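Local coordinates for CurM Sulfotransferase (Moorea producta, PDB 4GBM), which probably transfers a sulfuryl group from PAPS to an intermediate of curacin biosynthesis, serving as the sulfotransferase domain of a polyketide synthase, at residues A[57-62]-A[131-136]; A[84-89]-A[261-266]. The protein carries 2 engineered substitutions. One frame throughout, in Å; residues are numbered along the deposited sequence.

In the fold
Interaction 1 (57-62 with 131-136) forms one edge of the central parallel sheet of the sulfotransferase fold, and interaction 2 (84-89 with 261-266) joins the loop leading into helix 87-96 to the loop between helices 228-239 and 297-305. Their centres lie about 16 Å apart. They meet at Pro62, whose CG is 3.8 Å from Ser264 OG and whose CB is 3.8 Å from Gly87 CA. Helix 87-96, which begins in interaction 2, also packs on Phe59, Pro61 and Arg131 of interaction 1. Neither contact touches the bound adenosine-3'-5'-diphosphate: the ligand lies about 11 Å from the side chain of Ser60 and about 9 Å from that of Leu265.

Interaction 1 (A[57-62]-A[131-136]); sequences SLFSPP and RLLVDK
Phe59 and Leu133 meet as neighbours on adjacent parallel strands at the edge of the sulfotransferase fold, which is akin to that of P-loop NTPases. With CG anti to the backbone N (chi1 -177°), the Phe59 ring takes Leu133 CD1 at its edge, in plane, 3.9 Å from CD1 of the ring. That methyl also touches Pro61 CD, the two side chains crossing at about a right angle. The other rim of Phe59 meets Arg131: ring CD2 lies 3.7 Å from Arg131 NH1 and over one face of the guanidinium, the two planes 80° apart. Arg131 bends at chi3, and its NE is hydrogen-bonded to the carbonyl O of Ile128. An alanine in place of Arg131 would probably leave that rim of Phe59 without its guanidinium neighbour and the Ile128 carbonyl without this donor. Leu58 and Leu132 turn to the other face of the sheet, Leu58 CD2 against Leu132 CB, while Val134 CB packs against Ser60 OG, whose hydrogen bond goes instead to Arg49 O of helix 45-53. Three backbone hydrogen bonds join the strands: Leu132 N to Ser57 O, Phe59 N to Leu132 O and Val134 N to Phe59 O. Past them the two chains part and water enters, one molecule lying 2.8 Å from Pro61 O and accepting from Lys136 N.

Interaction 2 (A[84-89]-A[261-266]); sequences LGEGLQ and HAASLS. Engineered in segment 261-266: Ala262 (natural residue Gln), Ala263 (natural residue Lys). With ZN (zinc ion), chain B; ZN (zinc ion), chain C; SO4 (sulfate ion), chain Q.
Leu84, Gly85 and Glu86 lie against the turn 262-265, so that the loop leading into helix 87-96 is bound to the long loop between helices 228-239 and 297-305 of the sulfotransferase fold. The tight part is largely backbone to backbone. Three successive amides donate across it: Leu84 N to Ala262 O, Gly85 N to Leu265 O at 2.8 Å, and Glu86 N to Ala263 O, also at 2.8 Å. The first donor stands 40° above the plane of its carbonyl, whereas the other two approach nearly along the C=O axis. Gly85 CA lies 3.7 Å from Ser266 OG, a hydroxyl that is hydrogen-bonded to His65. Ala263, engineered from lysine, is buried between Leu84 and Glu86: its CB has Leu84 CD1 nearby and Glu86 OE2 at 3.3 Å.

Toward solvent the contact thins. Leu84, an exposed residue, reaches over the turn with CG 4.1 Å from the CB of Ala262, an engineered alanine where the natural residue is glutamine. A sulfate, probably from the crystallisation liquor, takes a hydrogen bond through O3 from Gln89 N in the first turn of the helix and another from Arg75. At the far end of the turn, His261 NE2 binds a zinc ion together with Asp269. Glu86, at the N-cap position of helix 87-96, serves a different zinc ion: its chain, extended beyond CG, carries the carboxylate out past Ala263 CB to the metal. The carboxylate binds through OE1 at 2.0 Å, with OE2 at a longer 2.7 Å, and a water on that zinc donates a hydrogen bond to Glu86 OE2 at 3.1 Å.

Interaction 1 (A[57-62]-A[131-136])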
loop_
_atom_site.group_PDB
_atom_site.type_symbol
_atom_site.label_atom_id
_atom_site.label_comp_id
_atom_site.label_asym_id
_atom_site.label_seq_id
_atom_site.Cartn_x
_atom_site.Cartn_y
_atom_site.Cartn_z
ATOM N N SER A 57 -5.679 -15.724 8.113
ATOM C CA SER A 57 -6.073 -16.062 6.737
ATOM C C SER A 57 -5.332 -15.244 5.689
ATOM O O SER A 57 -5.487 -15.481 4.488
ATOM C CB SER A 57 -7.579 -15.854 6.537
ATOM O OG SER A 57 -8.343 -16.710 7.371
ATOM N N LEU A 58 -4.549 -14.274 6.152
ATOM C CA LEU A 58 -3.929 -13.289 5.263
ATOM C C LEU A 58 -2.417 -13.296 5.409
ATOM O O LEU A 58 -1.882 -13.702 6.444
ATOM C CB LEU A 58 -4.481 -11.885 5.558
ATOM C CG LEU A 58 -6.007 -11.683 5.520
ATOM C CD1 LEU A 58 -6.354 -10.239 5.858
ATOM C CD2 LEU A 58 -6.605 -12.077 4.168
ATOM N N PHE A 59 -1.727 -12.871 4.354
ATOM C CA PHE A 59 -0.294 -12.635 4.425
ATOM C C PHE A 59 -0.048 -11.257 3.849
ATOM O O PHE A 59 -0.345 -11.020 2.685
ATOM C CB PHE A 59 0.491 -13.686 3.637
ATOM C CG PHE A 59 1.975 -13.516 3.745
ATOM C CD1 PHE A 59 2.675 -12.784 2.791
ATOM C CD2 PHE A 59 2.672 -14.059 4.821
ATOM C CE1 PHE A 59 4.050 -12.608 2.897
ATOM C CE2 PHE A 59 4.054 -13.890 4.932
ATOM C CZ PHE A 59 4.742 -13.164 3.967
ATOM N N SER A 60 0.468 -10.347 4.672
ATOM C CA SER A 60 0.479 -8.925 4.324
ATOM C C SER A 60 1.861 -8.308 4.589
ATOM O O SER A 60 2.107 -7.767 5.677
ATOM C CB SER A 60 -0.623 -8.214 5.123
ATOM O OG SER A 60 -0.788 -6.873 4.720
ATOM N N PRO A 61 2.772 -8.406 3.604
ATOM C CA PRO A 61 4.165 -8.001 3.785
ATOM C C PRO A 61 4.437 -6.536 3.426
ATOM O O PRO A 61 3.578 -5.882 2.832
ATOM C CB PRO A 61 4.902 -8.903 2.786
ATOM C CG PRO A 61 3.940 -9.029 1.647
ATOM C CD PRO A 61 2.569 -9.095 2.310
ATOM N N PRO A 62 5.645 -6.030 3.762
ATOM C CA PRO A 62 6.103 -4.771 3.170
ATOM C C PRO A 62 6.160 -4.914 1.648
ATOM O O PRO A 62 6.148 -6.043 1.133
ATOM C CB PRO A 62 7.527 -4.602 3.728
ATOM C CG PRO A 62 7.620 -5.540 4.890
ATOM C CD PRO A 62 6.689 -6.672 4.582
ATOM N N ARG A 131 -3.322 -19.110 3.014
ATOM C CA ARG A 131 -3.448 -17.661 3.219
ATOM C C ARG A 131 -3.568 -16.908 1.894
ATOM O O ARG A 131 -3.046 -17.357 0.869
ATOM C CB ARG A 131 -2.258 -17.121 4.016
ATOM C CG ARG A 131 -2.194 -17.615 5.459
ATOM C CD ARG A 131 -0.892 -17.204 6.133
ATOM N NE ARG A 131 0.242 -17.989 5.639
ATOM C CZ ARG A 131 1.495 -17.859 6.069
ATOM N NH1 ARG A 131 1.798 -16.963 7.001
ATOM N NH2 ARG A 131 2.450 -18.626 5.556
ATOM N N LEU A 132 -4.266 -15.774 1.929
ATOM C CA LEU A 132 -4.385 -14.867 0.786
ATOM C C LEU A 132 -3.395 -13.714 0.900
ATOM O O LEU A 132 -3.289 -13.078 1.947
ATOM C CB LEU A 132 -5.796 -14.264 0.697
ATOM C CG LEU A 132 -7.022 -15.112 0.340
ATOM C CD1 LEU A 132 -8.235 -14.188 0.310
ATOM C CD2 LEU A 132 -6.874 -15.834 -1.000
ATOM N N LEU A 133 -2.698 -13.427 -0.195
ATOM C CA LEU A 133 -1.762 -12.311 -0.241
ATOM C C LEU A 133 -2.482 -10.967 -0.262
ATOM O O LEU A 133 -3.446 -10.782 -1.003
ATOM C CB LEU A 133 -0.867 -12.435 -1.476
ATOM C CG LEU A 133 0.191 -11.355 -1.689
ATOM C CD1 LEU A 133 1.228 -11.383 -0.579
ATOM C CD2 LEU A 133 0.865 -11.568 -3.035
ATOM N N VAL A 134 -2.016 -10.063 0.594
ATOM C CA VAL A 134 -2.400 -8.654 0.572
ATOM C C VAL A 134 -1.221 -7.892 0.011
ATOM O O VAL A 134 -0.131 -7.888 0.594
ATOM C CB VAL A 134 -2.720 -8.125 1.983
ATOM C CG1 VAL A 134 -3.066 -6.643 1.918
ATOM C CG2 VAL A 134 -3.851 -8.927 2.619
ATOM N N ASP A 135 -1.444 -7.261 -1.134
ATOM C CA ASP A 135 -0.397 -6.558 -1.863
ATOM C C ASP A 135 -0.678 -5.050 -1.814
ATOM O O ASP A 135 -1.591 -4.554 -2.472
ATOM C CB ASP A 135 -0.333 -7.083 -3.305
ATOM C CG ASP A 135 0.865 -6.559 -4.069
ATOM O OD1 ASP A 135 1.250 -7.202 -5.071
ATOM O OD2 ASP A 135 1.421 -5.515 -3.675
ATOM N N LYS A 136 0.123 -4.334 -1.019
ATOM C CA LYS A 136 -0.029 -2.888 -0.813
ATOM C C LYS A 136 1.174 -2.099 -1.328
ATOM O O LYS A 136 2.318 -2.415 -0.990
ATOM C CB LYS A 136 -0.199 -2.586 0.688
ATOM C CG LYS A 136 -0.486 -1.098 1.032
ATOM C CD LYS A 136 0.791 -0.211 1.158
ATOM C CE LYS A 136 1.490 -0.393 2.507
ATOM N NZ LYS A 136 2.526 0.679 2.675
HETATM O O HOH W 1 3.229 -3.155 1.771
HETATM O O HOH W 2 1.975 -6.081 0.573
#

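Interaction 2 (A[84-89]-A[261-266])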
loop_
_atom_site.group_PDB
_atom_site.type_symbol
_atom_site.label_atom_id
_atom_site.label_comp_id
_atom_site.label_asym_id
_atom_site.label_seq_id
_atom_site.Cartn_x
_atom_site.Cartn_y
_atom_site.Cartn_z
ATOM N N LEU A 84 15.827 0.195 2.157
ATOM C CA LEU A 84 16.269 -1.136 1.722
ATOM C C LEU A 84 15.228 -1.970 0.959
ATOM O O LEU A 84 15.596 -2.801 0.126
ATOM C CB LEU A 84 16.875 -1.924 2.892
ATOM C CG LEU A 84 18.007 -1.231 3.664
ATOM C CD1 LEU A 84 18.428 -2.079 4.855
ATOM C CD2 LEU A 84 19.217 -0.910 2.781
ATOM N N GLY A 85 13.943 -1.746 1.233
ATOM C CA GLY A 85 12.867 -2.384 0.459
ATOM C C GLY A 85 12.923 -3.901 0.426
ATOM O O GLY A 85 12.758 -4.527 -0.633
ATOM N N GLU A 86 13.120 -4.501 1.593
ATOM C CA GLU A 86 13.314 -5.947 1.689
ATOM C C GLU A 86 12.028 -6.754 1.868
ATOM O O GLU A 86 12.077 -7.882 2.358
ATOM C CB GLU A 86 14.289 -6.260 2.824
ATOM C CG GLU A 86 15.679 -5.700 2.584
ATOM C CD GLU A 86 16.683 -6.096 3.641
ATOM O OE1 GLU A 86 17.871 -5.791 3.434
ATOM O OE2 GLU A 86 16.306 -6.703 4.670
ATOM N N GLY A 87 10.889 -6.188 1.463
ATOM C CA GLY A 87 9.610 -6.901 1.531
ATOM C C GLY A 87 9.688 -8.311 0.969
ATOM O O GLY A 87 9.237 -9.271 1.601
ATOM N N LEU A 88 10.263 -8.441 -0.223
ATOM C CA LEU A 88 10.386 -9.755 -0.857
ATOM C C LEU A 88 11.335 -10.677 -0.095
ATOM O O LEU A 88 11.015 -11.844 0.137
ATOM C CB LEU A 88 10.799 -9.620 -2.329
ATOM C CG LEU A 88 10.767 -10.900 -3.176
ATOM C CD1 LEU A 88 9.340 -11.451 -3.314
ATOM C CD2 LEU A 88 11.365 -10.620 -4.548
ATOM N N GLN A 89 12.484 -10.145 0.318
ATOM C CA GLN A 89 13.443 -10.895 1.139
ATOM C C GLN A 89 12.816 -11.365 2.454
ATOM O O GLN A 89 12.951 -12.530 2.825
ATOM C CB GLN A 89 14.693 -10.056 1.399
ATOM C CG GLN A 89 15.858 -10.823 1.982
ATOM C CD GLN A 89 17.057 -9.931 2.260
ATOM O OE1 GLN A 89 17.332 -9.583 3.406
ATOM N NE2 GLN A 89 17.771 -9.550 1.206
ATOM N N HIS A 261 15.067 -1.162 10.890
ATOM C CA HIS A 261 13.956 -0.316 10.481
ATOM C C HIS A 261 13.973 -0.013 8.975
ATOM O O HIS A 261 12.935 -0.112 8.311
ATOM C CB HIS A 261 13.972 0.950 11.342
ATOM C CG HIS A 261 13.060 2.035 10.869
ATOM N ND1 HIS A 261 13.532 3.221 10.354
ATOM C CD2 HIS A 261 11.709 2.132 10.865
ATOM C CE1 HIS A 261 12.514 4.004 10.047
ATOM N NE2 HIS A 261 11.400 3.363 10.341
ATOM N N ALA A 262 15.154 0.307 8.436
ATOM C CA ALA A 262 15.294 0.649 7.019
ATOM C C ALA A 262 14.913 -0.499 6.076
ATOM O O ALA A 262 14.580 -0.263 4.921
ATOM C CB ALA A 262 16.705 1.145 6.718
ATOM N N ALA A 263 14.936 -1.728 6.589
ATOM C CA ALA A 263 14.651 -2.913 5.772
ATOM C C ALA A 263 13.188 -3.037 5.326
ATOM O O ALA A 263 12.917 -3.595 4.262
ATOM C CB ALA A 263 15.108 -4.184 6.489
ATOM N N SER A 264 12.254 -2.513 6.116
ATOM C CA SER A 264 10.830 -2.599 5.756
ATOM C C SER A 264 10.334 -1.348 5.035
ATOM O O SER A 264 9.158 -1.255 4.682
ATOM C CB SER A 264 9.963 -2.898 6.984
ATOM O OG SER A 264 10.154 -4.238 7.406
ATOM N N LEU A 265 11.235 -0.392 4.824
ATOM C CA LEU A 265 10.888 0.871 4.176
ATOM C C LEU A 265 11.326 0.850 2.724
ATOM O O LEU A 265 12.276 0.152 2.367
ATOM C CB LEU A 265 11.548 2.046 4.903
ATOM C CG LEU A 265 10.817 2.720 6.065
ATOM C CD1 LEU A 265 10.350 1.734 7.146
ATOM C CD2 LEU A 265 11.738 3.784 6.656
ATOM N N SER A 266 10.633 1.615 1.888
ATOM C CA SER A 266 10.945 1.660 0.469
ATOM C C SER A 266 11.171 3.087 0.034
ATOM O O SER A 266 12.321 3.488 -0.192
ATOM C CB SER A 266 9.827 1.008 -0.356
ATOM O OG SER A 266 9.780 -0.381 -0.090
HETATM ZN ZN ZN B . 18.925 -6.450 5.022
HETATM ZN ZN ZN C . 9.496 4.272 10.510
HETATM S S SO4 Q . 14.514 -7.854 -2.171
HETATM O O1 SO4 Q . 13.717 -8.428 -3.249
HETATM O O2 SO4 Q . 14.693 -6.433 -2.467
HETATM O O3 SO4 Q . 13.814 -7.985 -0.901
HETATM O O4 SO4 Q . 15.803 -8.534 -2.165
HETATM O O HOH W 3 18.744 -8.298 5.759
#